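Local coordinates for protein dextranase (Pseudarthrobacter oxydans, PDB 6NZS) that catalyses the endohydrolysis of alpha-1,6-glucosidic linkages in dextran, as a glycosyl hydrolase of family 49 with a beta-solenoid fold, at residues N385-V390 against W406-G411; N410-Q415 against I449-S454. All blocks are in the same frame, centred on the assembly; numbering follows the deposited sequence.

Interaction 1 (N385-V390 against W406-G411); sequences NANDDV and WKNENG
Asn385 and Trp406 face each other across two parallel strands, and Ala386 pairs with Lys407 one step on. Beyond these pairs both chains leave the strand and turn together. Two backbone bonds join the segments: Asn408 N gives to Ala386 O at 3.0 Å, and Ala386 N reaches Trp406 O only weakly.

Side-chain amides do much of the remaining work. Asn385 CG is anti to its backbone N (chi1 177°), and ND2 serves two acceptors close to its own amide plane. It gives to Trp406 O at 2.9 Å, and to Asn408 OD1 at 2.9 Å from above that carbonyl plane. A water donates to Asn385 OD1 and accepts from Asn408 ND2, so the two amides are tied at both ends. Asn387 OD1 takes two consecutive backbone N-H groups, Glu409 N at 2.9 Å and Asn410 N at 2.9 Å. The side chain of Asn387 thus holds the turn of the other segment. A second water joins Asn387 ND2 to Glu409 OE1, while Glu409 OE2 forms a salt bridge with Arg437.

Lys407 adds a charged donor to backbone carbonyls. Its chain bends at chi2 (71°), and CD lies 3.7 Å from Val390 CG2. NZ gives to Asp388 O at 2.7 Å, coming from above that carbonyl plane, and to Asn410 O at 2.6 Å. Pro412 O is a further acceptor. The ammonium group thus bridges backbone carbonyls of both turns.

The contact is buried and joins successive coils of the beta-solenoid. Strand 398-407 lies between strands 382-386 and 423-435. The Trp406 ring packs on strand 176-192 of the N-terminal Ig-like domain, and its NE1 bonds to Glu181.

Interaction 2 (N410-Q415 against I449-S454); sequences NGPVIQ and ILNSSS
Ile414 pairs with Leu450 and Gln415 with Asn451 in parallel register, with Ile414 N bonded to Ile449 O at 2.9 Å. Ile414 and Leu450 send their side chains to one face of the sheet. They lie side by side and point the same way, with Ile414 CD1 4.0 Å from Leu450 CD2. Phe476 of strand 469-482 touches both. Before the strands begin, Val413 and Ile449 also run side by side, and Val413 CG2 meets Ile449 CD1 at 4.1 Å.

Gln415 and Asn451 occupy the other face. Their side chains are also aligned, but the amide planes are turned 70° apart. Gln415 CG is anti to the backbone N, and the chain then bends at chi2 (65°), which sets CD beside Asn451 and Ser453. Gln415 NE2 gives to Asn451 OD1 at 2.9 Å, with a bent N-H...O angle of 142°. Gln415 OE1 receives Ser453 N at 2.9 Å, in the carbonyl plane and on a lone pair. The same OE1 also accepts from Gly417 N, and NE2 has a second acceptor in Asp389 OD1. Pro412 crosses Asn451 at about a right angle, its CB 3.4 Å from Asn451 CB and its CG resting near OD1.

The two faces thus differ in chemistry. The aliphatic face belongs to the hydrophobic packing between sheets of the solenoid. On the other face, side-chain amides of adjacent coils are hydrogen-bonded to each other, with their planes steeply inclined. Both oxygen and nitrogen of the buried Gln415 amide have partners, which fixes its rotation. The amide also binds the chain where it leaves strand 450-452 at Ser453.

In the fold
The centres of interactions 1 and 2 lie 10 Å apart, and Asn410 and Gly411 belong to both. Along the chain 385-390 comes first, then 406-411, which runs directly into 410-415, and finally 449-454. Interaction 1 starts on strands 382-386 and 398-407 and continues into the turns that follow. Interaction 2 lies on neighbouring strands 414-415 and 450-452 of a six-stranded parallel sheet, which also includes strand 391-392. The turn after strand 398-407 thus carries the chain from one solenoid face to another. Val390 N and Val413 O, 3.0 Å apart, connect the contacts directly. Together they span three successive coils of the solenoid.

Interaction 1 (N385-V390 against W406-G411)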
# COMPACT_ATOMS: atom_id res chain seq x y z
N ASN A 385 0.16 1.20 2.50
CA ASN A 385 1.48 1.70 2.88
C ASN A 385 2.47 0.67 2.35
O ASN A 385 2.29 -0.53 2.56
CB ASN A 385 1.54 1.78 4.41
CG ASN A 385 2.90 2.21 4.95
OD1 ASN A 385 3.39 1.61 5.90
ND2 ASN A 385 3.46 3.27 4.41
N ALA A 386 3.48 1.13 1.60
CA ALA A 386 4.46 0.22 1.02
C ALA A 386 5.80 0.91 0.85
O ALA A 386 5.87 2.11 0.58
CB ALA A 386 3.99 -0.35 -0.34
N ASN A 387 6.89 0.14 1.02
CA ASN A 387 8.26 0.61 0.82
C ASN A 387 8.91 -0.09 -0.37
O ASN A 387 10.10 -0.41 -0.36
CB ASN A 387 9.10 0.47 2.09
CG ASN A 387 10.32 1.37 2.08
OD1 ASN A 387 10.41 2.29 1.28
ND2 ASN A 387 11.26 1.11 2.98
N ASP A 388 8.12 -0.34 -1.40
CA ASP A 388 8.57 -0.84 -2.69
C ASP A 388 7.44 -0.54 -3.67
O ASP A 388 6.51 0.20 -3.34
CB ASP A 388 8.97 -2.31 -2.60
CG ASP A 388 10.18 -2.62 -3.46
OD1 ASP A 388 10.05 -2.49 -4.69
OD2 ASP A 388 11.26 -2.95 -2.91
N ASP A 389 7.52 -1.12 -4.88
CA ASP A 389 6.45 -0.99 -5.87
C ASP A 389 5.10 -1.17 -5.19
O ASP A 389 4.89 -2.17 -4.50
CB ASP A 389 6.57 -2.11 -6.91
CG ASP A 389 7.84 -2.04 -7.73
OD1 ASP A 389 8.31 -0.93 -8.03
OD2 ASP A 389 8.37 -3.13 -8.08
N VAL A 390 4.20 -0.20 -5.37
CA VAL A 390 2.93 -0.25 -4.65
C VAL A 390 1.86 -0.97 -5.47
O VAL A 390 1.23 -1.93 -5.00
CB VAL A 390 2.43 1.14 -4.23
CG1 VAL A 390 1.18 0.99 -3.33
CG2 VAL A 390 3.52 1.94 -3.50
N TRP A 406 0.06 5.59 1.18
CA TRP A 406 1.10 6.24 1.97
C TRP A 406 2.41 5.59 1.51
O TRP A 406 2.74 4.48 1.92
CB TRP A 406 0.88 6.03 3.47
CG TRP A 406 1.70 6.96 4.34
CD1 TRP A 406 3.04 7.23 4.25
CD2 TRP A 406 1.20 7.74 5.42
NE1 TRP A 406 3.40 8.14 5.22
CE2 TRP A 406 2.29 8.47 5.95
CE3 TRP A 406 -0.07 7.90 6.00
CZ2 TRP A 406 2.14 9.36 7.02
CZ3 TRP A 406 -0.21 8.77 7.06
CH2 TRP A 406 0.88 9.50 7.55
N LYS A 407 3.12 6.27 0.63
CA LYS A 407 4.34 5.71 0.07
C LYS A 407 5.50 6.01 1.01
O LYS A 407 5.55 7.09 1.60
CB LYS A 407 4.55 6.34 -1.31
CG LYS A 407 5.87 6.03 -1.99
CD LYS A 407 5.92 4.59 -2.45
CE LYS A 407 7.34 4.17 -2.75
NZ LYS A 407 7.36 2.80 -3.37
N ASN A 408 6.42 5.05 1.16
CA ASN A 408 7.62 5.31 1.94
C ASN A 408 8.74 5.78 1.02
O ASN A 408 8.53 6.71 0.23
CB ASN A 408 7.99 4.10 2.83
CG ASN A 408 7.04 3.95 4.02
OD1 ASN A 408 6.04 4.66 4.13
ND2 ASN A 408 7.39 3.05 4.94
N GLU A 409 9.92 5.15 1.06
CA GLU A 409 11.11 5.71 0.41
C GLU A 409 11.42 5.08 -0.94
O GLU A 409 11.85 5.78 -1.87
CB GLU A 409 12.33 5.50 1.30
CG GLU A 409 12.28 6.29 2.60
CD GLU A 409 11.90 5.44 3.79
OE1 GLU A 409 11.58 4.25 3.60
OE2 GLU A 409 11.92 5.97 4.92
N ASN A 410 11.26 3.77 -1.05
CA ASN A 410 11.91 2.98 -2.07
C ASN A 410 10.92 2.53 -3.12
O ASN A 410 9.81 2.09 -2.79
CB ASN A 410 12.54 1.77 -1.39
CG ASN A 410 13.24 0.88 -2.35
OD1 ASN A 410 14.25 1.27 -2.93
ND2 ASN A 410 12.71 -0.33 -2.54
N GLY A 411 11.33 2.59 -4.39
CA GLY A 411 10.48 2.21 -5.50
C GLY A 411 9.50 3.31 -5.87
O GLY A 411 9.36 4.32 -5.17
O HOH W 1 5.44 2.69 7.11
O HOH W 2 13.74 2.72 2.92

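Interaction 2 (N410-Q415 against I449-S454)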
# COMPACT_ATOMS: atom_id res chain seq x y z
N ASN A 410 11.26 3.77 -1.05
CA ASN A 410 11.91 2.98 -2.07
C ASN A 410 10.92 2.53 -3.12
O ASN A 410 9.81 2.09 -2.79
CB ASN A 410 12.54 1.77 -1.39
CG ASN A 410 13.24 0.88 -2.35
OD1 ASN A 410 14.25 1.27 -2.93
ND2 ASN A 410 12.71 -0.33 -2.54
N GLY A 411 11.33 2.59 -4.39
CA GLY A 411 10.48 2.21 -5.50
C GLY A 411 9.50 3.31 -5.87
O GLY A 411 9.36 4.32 -5.17
N PRO A 412 8.82 3.13 -7.00
CA PRO A 412 7.80 4.09 -7.43
C PRO A 412 6.47 3.77 -6.76
O PRO A 412 6.36 2.87 -5.93
CB PRO A 412 7.70 3.78 -8.92
CG PRO A 412 7.86 2.28 -8.95
CD PRO A 412 8.94 2.00 -7.92
N VAL A 413 5.44 4.53 -7.14
CA VAL A 413 4.08 4.17 -6.75
C VAL A 413 3.51 3.10 -7.68
O VAL A 413 3.22 1.97 -7.26
CB VAL A 413 3.18 5.42 -6.64
CG1 VAL A 413 1.76 5.02 -6.26
CG2 VAL A 413 3.76 6.40 -5.62
N ILE A 414 3.40 3.41 -8.97
CA ILE A 414 2.88 2.50 -9.99
C ILE A 414 4.05 1.95 -10.81
O ILE A 414 4.91 2.72 -11.25
CB ILE A 414 1.90 3.25 -10.90
CG1 ILE A 414 0.59 3.53 -10.15
CG2 ILE A 414 1.65 2.47 -12.19
CD1 ILE A 414 -0.16 4.76 -10.66
N GLN A 415 4.08 0.63 -11.03
CA GLN A 415 5.17 -0.04 -11.74
C GLN A 415 4.60 -0.94 -12.83
O GLN A 415 3.70 -1.74 -12.56
CB GLN A 415 5.93 -0.92 -10.75
CG GLN A 415 7.09 -1.72 -11.36
CD GLN A 415 8.18 -0.81 -11.86
OE1 GLN A 415 8.36 -0.64 -13.07
NE2 GLN A 415 8.91 -0.20 -10.93
N ILE A 449 6.09 8.76 -9.42
CA ILE A 449 4.71 8.31 -9.25
C ILE A 449 4.40 7.15 -10.20
O ILE A 449 3.81 6.14 -9.79
CB ILE A 449 3.73 9.49 -9.41
CG1 ILE A 449 4.07 10.62 -8.42
CG2 ILE A 449 2.30 9.01 -9.25
CD1 ILE A 449 3.93 10.23 -6.94
N LEU A 450 4.77 7.28 -11.47
CA LEU A 450 4.56 6.24 -12.48
C LEU A 450 5.90 5.79 -13.06
O LEU A 450 6.79 6.61 -13.31
CB LEU A 450 3.64 6.74 -13.60
CG LEU A 450 2.25 7.18 -13.14
CD1 LEU A 450 2.10 8.70 -13.22
CD2 LEU A 450 1.18 6.48 -13.98
N ASN A 451 6.05 4.48 -13.30
CA ASN A 451 7.37 3.95 -13.62
C ASN A 451 7.26 2.67 -14.43
O ASN A 451 6.45 1.80 -14.13
CB ASN A 451 8.11 3.69 -12.30
CG ASN A 451 9.55 3.22 -12.47
OD1 ASN A 451 9.98 2.33 -11.74
ND2 ASN A 451 10.31 3.84 -13.37
N SER A 452 8.10 2.58 -15.46
CA SER A 452 8.55 1.31 -16.03
C SER A 452 10.05 1.24 -15.75
O SER A 452 10.86 1.85 -16.45
CB SER A 452 8.29 1.25 -17.53
OG SER A 452 8.97 0.13 -18.10
N SER A 453 10.41 0.52 -14.69
CA SER A 453 11.82 0.37 -14.35
C SER A 453 12.55 -0.41 -15.44
O SER A 453 11.95 -1.21 -16.17
CB SER A 453 11.97 -0.36 -13.02
OG SER A 453 13.34 -0.47 -12.65
N SER A 454 13.85 -0.16 -15.54
CA SER A 454 14.73 -0.98 -16.37
C SER A 454 14.78 -2.41 -15.83
O SER A 454 14.20 -2.73 -14.79
CB SER A 454 16.11 -0.33 -16.42
OG SER A 454 16.61 -0.15 -15.12